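Heavy metal cation tricomponent efflux pump ZneA(CzcA-like) (Cupriavidus metallidurans, PDB 4K0J) exports Zn(II) in exchange for protons, as the inner-membrane RND pump of a three-component heavy-metal efflux system. Local coordinates at residues A663-V668 with T809-L814; G695-I700 with N813-D818. All coordinates share one frame; numbering follows the deposited sequence.

Interaction 1 (A663-V668 with T809-L814); sequences AHSDLV and TVRLNL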
loop_
_atom_site.group_PDB
_atom_site.type_symbol
_atom_site.label_atom_id
_atom_site.label_comp_id
_atom_site.label_asym_id
_atom_site.label_seq_id
_atom_site.Cartn_x
_atom_site.Cartn_y
_atom_site.Cartn_z
ATOM N N ALA C 663 29.020 12.737 2.425
ATOM C CA ALA C 663 29.407 13.956 1.732
ATOM C C ALA C 663 29.648 13.707 0.248
ATOM O O ALA C 663 29.767 12.573 -0.201
ATOM C CB ALA C 663 30.646 14.555 2.375
ATOM N N HIS C 664 29.744 14.785 -0.511
ATOM C CA HIS C 664 29.846 14.685 -1.954
ATOM C C HIS C 664 31.258 14.363 -2.419
ATOM O O HIS C 664 31.928 15.198 -3.024
ATOM C CB HIS C 664 29.360 15.983 -2.582
ATOM C CG HIS C 664 27.993 16.385 -2.133
ATOM N ND1 HIS C 664 26.848 15.981 -2.782
ATOM C CD2 HIS C 664 27.587 17.146 -1.091
ATOM C CE1 HIS C 664 25.794 16.485 -2.165
ATOM N NE2 HIS C 664 26.214 17.191 -1.133
ATOM N N SER C 665 31.702 13.143 -2.135
ATOM C CA SER C 665 33.015 12.674 -2.576
ATOM C C SER C 665 33.044 11.150 -2.670
ATOM O O SER C 665 32.226 10.467 -2.052
ATOM C CB SER C 665 34.117 13.170 -1.634
ATOM O OG SER C 665 33.984 12.596 -0.347
ATOM N N ASP C 666 33.991 10.626 -3.446
ATOM C CA ASP C 666 34.112 9.188 -3.664
ATOM C C ASP C 666 34.407 8.466 -2.359
ATOM O O ASP C 666 33.840 7.414 -2.071
ATOM C CB ASP C 666 35.233 8.894 -4.664
ATOM C CG ASP C 666 35.267 9.885 -5.816
ATOM O OD1 ASP C 666 34.231 10.533 -6.087
ATOM O OD2 ASP C 666 36.334 10.013 -6.454
ATOM N N LEU C 667 35.304 9.050 -1.574
ATOM C CA LEU C 667 35.754 8.458 -0.323
ATOM C C LEU C 667 35.555 9.441 0.820
ATOM O O LEU C 667 35.651 10.650 0.626
ATOM C CB LEU C 667 37.239 8.094 -0.423
ATOM C CG LEU C 667 37.626 6.965 -1.380
ATOM C CD1 LEU C 667 39.092 7.065 -1.770
ATOM C CD2 LEU C 667 37.333 5.618 -0.740
ATOM N N VAL C 668 35.265 8.927 2.011
ATOM C CA VAL C 668 35.259 9.769 3.200
ATOM C C VAL C 668 35.925 9.050 4.351
ATOM O O VAL C 668 36.042 7.824 4.348
ATOM C CB VAL C 668 33.832 10.178 3.654
ATOM C CG1 VAL C 668 33.128 11.017 2.593
ATOM C CG2 VAL C 668 33.011 8.953 4.025
ATOM N N THR C 809 33.691 14.889 8.951
ATOM C CA THR C 809 33.935 14.122 7.739
ATOM C C THR C 809 35.123 14.637 6.949
ATOM O O THR C 809 35.152 15.794 6.540
ATOM C CB THR C 809 32.717 14.149 6.816
ATOM O OG1 THR C 809 31.538 13.853 7.573
ATOM C CG2 THR C 809 32.878 13.131 5.699
ATOM N N VAL C 810 36.101 13.771 6.729
ATOM C CA VAL C 810 37.192 14.110 5.838
ATOM C C VAL C 810 36.874 13.546 4.465
ATOM O O VAL C 810 37.132 12.375 4.192
ATOM C CB VAL C 810 38.540 13.548 6.330
ATOM C CG1 VAL C 810 39.657 13.999 5.410
ATOM C CG2 VAL C 810 38.819 13.993 7.752
ATOM N N ARG C 811 36.300 14.375 3.604
ATOM C CA ARG C 811 35.943 13.926 2.271
ATOM C C ARG C 811 37.117 14.037 1.295
ATOM O O ARG C 811 37.919 14.969 1.382
ATOM C CB ARG C 811 34.696 14.657 1.765
ATOM C CG ARG C 811 34.875 16.100 1.369
ATOM C CD ARG C 811 33.573 16.616 0.777
ATOM N NE ARG C 811 33.741 17.823 -0.026
ATOM C CZ ARG C 811 33.515 19.052 0.424
ATOM N NH1 ARG C 811 33.118 19.238 1.676
ATOM N NH2 ARG C 811 33.687 20.097 -0.374
ATOM N N LEU C 812 37.212 13.067 0.382
ATOM C CA LEU C 812 38.358 12.933 -0.520
ATOM C C LEU C 812 38.069 12.072 -1.761
ATOM O O LEU C 812 37.288 11.126 -1.699
ATOM C CB LEU C 812 39.560 12.347 0.227
ATOM C CG LEU C 812 39.525 10.854 0.564
ATOM C CD1 LEU C 812 40.937 10.303 0.623
ATOM C CD2 LEU C 812 38.794 10.592 1.873
ATOM N N ASN C 813 38.716 12.392 -2.880
ATOM C CA ASN C 813 38.524 11.635 -4.125
ATOM C C ASN C 813 39.682 10.692 -4.468
ATOM O O ASN C 813 40.849 11.028 -4.269
ATOM C CB ASN C 813 38.261 12.583 -5.298
ATOM C CG ASN C 813 36.981 13.377 -5.130
ATOM O OD1 ASN C 813 35.983 12.869 -4.617
ATOM N ND2 ASN C 813 37.004 14.634 -5.557
ATOM N N LEU C 814 39.349 9.521 -5.002
ATOM C CA LEU C 814 40.337 8.481 -5.296
ATOM C C LEU C 814 41.142 8.744 -6.563
ATOM O O LEU C 814 42.125 8.055 -6.832
ATOM C CB LEU C 814 39.654 7.110 -5.391
ATOM C CG LEU C 814 38.254 7.023 -6.020
ATOM C CD1 LEU C 814 38.254 7.351 -7.510
ATOM C CD2 LEU C 814 37.647 5.648 -5.779
#

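Interaction 2 (G695-I700 with N813-D818); sequences GAQDVI and NLRGRD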
loop_
_atom_site.group_PDB
_atom_site.type_symbol
_atom_site.label_atom_id
_atom_site.label_comp_id
_atom_site.label_asym_id
_atom_site.label_seq_id
_atom_site.Cartn_x
_atom_site.Cartn_y
_atom_site.Cartn_z
ATOM N N GLY C 695 47.720 8.871 -3.954
ATOM C CA GLY C 695 46.472 8.481 -4.586
ATOM C C GLY C 695 45.341 9.466 -4.343
ATOM O O GLY C 695 44.528 9.731 -5.229
ATOM N N ALA C 696 45.292 10.011 -3.131
ATOM C CA ALA C 696 44.249 10.951 -2.744
ATOM C C ALA C 696 44.431 12.278 -3.464
ATOM O O ALA C 696 45.491 12.891 -3.379
ATOM C CB ALA C 696 44.267 11.160 -1.240
ATOM N N GLN C 697 43.394 12.725 -4.162
ATOM C CA GLN C 697 43.508 13.936 -4.965
ATOM C C GLN C 697 43.037 15.185 -4.227
ATOM O O GLN C 697 43.833 16.081 -3.953
ATOM C CB GLN C 697 42.766 13.782 -6.290
ATOM C CG GLN C 697 43.358 14.620 -7.407
ATOM C CD GLN C 697 44.681 14.075 -7.912
ATOM O OE1 GLN C 697 45.165 13.049 -7.439
ATOM N NE2 GLN C 697 45.272 14.760 -8.887
ATOM N N ASP C 698 41.748 15.253 -3.920
ATOM C CA ASP C 698 41.234 16.348 -3.109
ATOM C C ASP C 698 40.981 15.808 -1.709
ATOM O O ASP C 698 40.576 14.659 -1.570
ATOM C CB ASP C 698 39.941 16.901 -3.705
ATOM C CG ASP C 698 40.043 17.143 -5.201
ATOM O OD1 ASP C 698 40.718 18.113 -5.609
ATOM O OD2 ASP C 698 39.439 16.368 -5.973
ATOM N N VAL C 699 41.250 16.618 -0.683
ATOM C CA VAL C 699 40.966 16.244 0.706
ATOM C C VAL C 699 40.540 17.462 1.514
ATOM O O VAL C 699 41.257 18.459 1.549
ATOM C CB VAL C 699 42.191 15.622 1.421
ATOM C CG1 VAL C 699 41.952 15.560 2.929
ATOM C CG2 VAL C 699 42.497 14.236 0.887
ATOM N N ILE C 700 39.382 17.386 2.165
ATOM C CA ILE C 700 38.934 18.478 3.031
ATOM C C ILE C 700 38.068 17.993 4.183
ATOM O O ILE C 700 37.595 16.863 4.180
ATOM C CB ILE C 700 38.156 19.549 2.252
ATOM C CG1 ILE C 700 37.537 18.945 0.992
ATOM C CG2 ILE C 700 39.061 20.711 1.894
ATOM C CD1 ILE C 700 36.983 19.980 0.033
ATOM N N ASN C 813 38.716 12.392 -2.880
ATOM C CA ASN C 813 38.524 11.635 -4.125
ATOM C C ASN C 813 39.682 10.692 -4.468
ATOM O O ASN C 813 40.849 11.028 -4.269
ATOM C CB ASN C 813 38.261 12.583 -5.298
ATOM C CG ASN C 813 36.981 13.377 -5.130
ATOM O OD1 ASN C 813 35.983 12.869 -4.617
ATOM N ND2 ASN C 813 37.004 14.634 -5.557
ATOM N N LEU C 814 39.349 9.521 -5.002
ATOM C CA LEU C 814 40.337 8.481 -5.296
ATOM C C LEU C 814 41.142 8.744 -6.563
ATOM O O LEU C 814 42.125 8.055 -6.832
ATOM C CB LEU C 814 39.654 7.110 -5.391
ATOM C CG LEU C 814 38.254 7.023 -6.020
ATOM C CD1 LEU C 814 38.254 7.351 -7.510
ATOM C CD2 LEU C 814 37.647 5.648 -5.779
ATOM N N ARG C 815 40.712 9.741 -7.331
ATOM C CA ARG C 815 41.293 10.063 -8.637
ATOM C C ARG C 815 42.812 10.197 -8.626
ATOM O O ARG C 815 43.385 10.808 -7.727
ATOM C CB ARG C 815 40.659 11.346 -9.181
ATOM C CG ARG C 815 41.370 11.955 -10.376
ATOM C CD ARG C 815 40.578 13.127 -10.924
ATOM N NE ARG C 815 40.150 14.031 -9.861
ATOM C CZ ARG C 815 40.802 15.133 -9.510
ATOM N NH1 ARG C 815 40.341 15.895 -8.527
ATOM N NH2 ARG C 815 41.917 15.476 -10.139
ATOM N N GLY C 816 43.455 9.609 -9.630
ATOM C CA GLY C 816 44.892 9.721 -9.781
ATOM C C GLY C 816 45.584 8.384 -9.954
ATOM O O GLY C 816 46.526 8.262 -10.738
ATOM N N ARG C 817 45.119 7.374 -9.225
ATOM C CA ARG C 817 45.784 6.075 -9.233
ATOM C C ARG C 817 44.804 4.912 -9.110
ATOM O O ARG C 817 44.028 4.644 -10.023
ATOM C CB ARG C 817 46.832 6.003 -8.116
ATOM C CG ARG C 817 47.916 4.961 -8.345
ATOM C CD ARG C 817 48.974 4.990 -7.249
ATOM N NE ARG C 817 48.463 4.534 -5.959
ATOM C CZ ARG C 817 49.234 4.226 -4.920
ATOM N NH1 ARG C 817 48.693 3.818 -3.782
ATOM N NH2 ARG C 817 50.551 4.323 -5.020
ATOM N N ASP C 818 44.846 4.227 -7.973
ATOM C CA ASP C 818 44.095 2.995 -7.793
ATOM C C ASP C 818 43.086 3.158 -6.670
ATOM O O ASP C 818 42.847 4.268 -6.197
ATOM C CB ASP C 818 45.054 1.854 -7.455
ATOM C CG ASP C 818 44.658 0.542 -8.100
ATOM O OD1 ASP C 818 44.386 0.528 -9.319
ATOM O OD2 ASP C 818 44.624 -0.480 -7.382
#

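Interaction 1 (A663-V668 with T809-L814)
Asp666 and Asn813 each turn CG beside their own backbone N, anti to the carbonyl carbon (chi1 -40° and -63°), and their side chains cross at about a right angle. This brings Asn813 OD1 onto the backbone of the other segment. It accepts a nearly straight hydrogen bond from Asp666 N at 3.2 Å (N-H...O angle 170°). The other end of the amide, ND2, donates to Asp698 OD2, which fixes the rotation of the group. The Asp666 carboxylate comes close to the amide oxygen without bonding to it, since both are acceptors. Its OD2 takes instead a weak hydrogen bond from Leu814 N at 3.4 Å, and it also meets Leu814 CG and CD1.

Next to this loop pairing the antiparallel sheet begins. Leu667 and Leu812 form a hydrogen-bonded pair, with Leu667 N to Leu812 O and Leu812 N to Leu667 O both at 2.9 Å. Leu667 O has a second donor, Ser665 OG, at 2.7 Å. The hydroxyl and Leu812 N reach it from opposite faces of its carbonyl plane. Val668 and Arg811 make the following non-hydrogen-bonded pair. There Val668 CB packs on Thr809 CG2 at 3.7 Å, while Ala663 CB rests on the aliphatic stem of Arg811. The guanidinium is directed beyond the contact and forms a salt bridge with Asp702.

Leu667 and Leu812 share one face of the sheet. Leu667 CB touches Leu812 CG, and its CD1 reaches Leu814 CB. On this side Leu667 also packs on Phe822 and Leu823 of helix 820-830. Val668 and Arg811 point to the other face, where Arg811 meets Gln558 of strand 554-560. The two are central strands of a four-stranded ferredoxin-like sheet: 843-847 flanks 667-672, and 699-701 flanks 807-812.

Interaction 2 (G695-I700 with N813-D818)
Gln697 and Asp698 pair their backbones with Asn813 where the touching parts, 695-698 and 813-817, run in roughly opposite directions, 153° apart end to end. Gln697 N donates to Asn813 O at 3.1 Å in a nearly straight bond (N-H...O angle 172°). Asn813 N donates to Asp698 O at 3.2 Å. These bonds join the loops at one end of strands 699-701 and 807-812, neighbours in a four-stranded antiparallel sheet of ferredoxin-like order, consistent with a porter subdomain of an RND pump. Beyond them the 813-818 loop turns toward helix 820-830. Gly816 takes a positive phi (129°) in this turn, a backbone region used mainly by glycine.

The side chains meet at Asp698 OD2, which is held by two donors. Asn813 ND2 reaches it at 3.0 Å on the anti side, slightly out of the carboxylate plane. Arg815 NH1 forms a salt bridge to the same oxygen at 2.7 Å, and the oxygen lies at the guanidinium edge, near its plane. The Arg815 chain is extended as far as CD and bends at chi3. Its other terminal nitrogen, NH2, makes a second salt bridge with Glu632. The guanidinium is thus gripped between two acids, an arrangement likely to favour their charged forms. Phe648 of strand 645-649 packs on Asp698, Asn813 and Arg815.

Gln697 crosses Arg815 at about a right angle. Its CG, anti to the backbone N, comes over one face of the guanidinium, offset toward the rim, 3.2 Å from Arg815 NH2.

Overall arrangement
The centres of interactions 1 and 2 lie about 9 Å apart, and the contacts share Asn813 and Leu814. Along the chain the order is 663-668, then 695-700, then 809-818. The last stretch lies between the other two: strand 807-812 has strand 667-672 on one side and strand 699-701 on the other. A probable hydrogen bond from Ile700 N to Arg811 O (2.9 Å) continues the sheet between the two contacts. Strands 699-701 and 807-812 are separated by a long excursion of the chain. The two contacts therefore join distant parts of the sequence into one ferredoxin-like unit with helices 676-690 and 820-830, consistent with a porter subdomain.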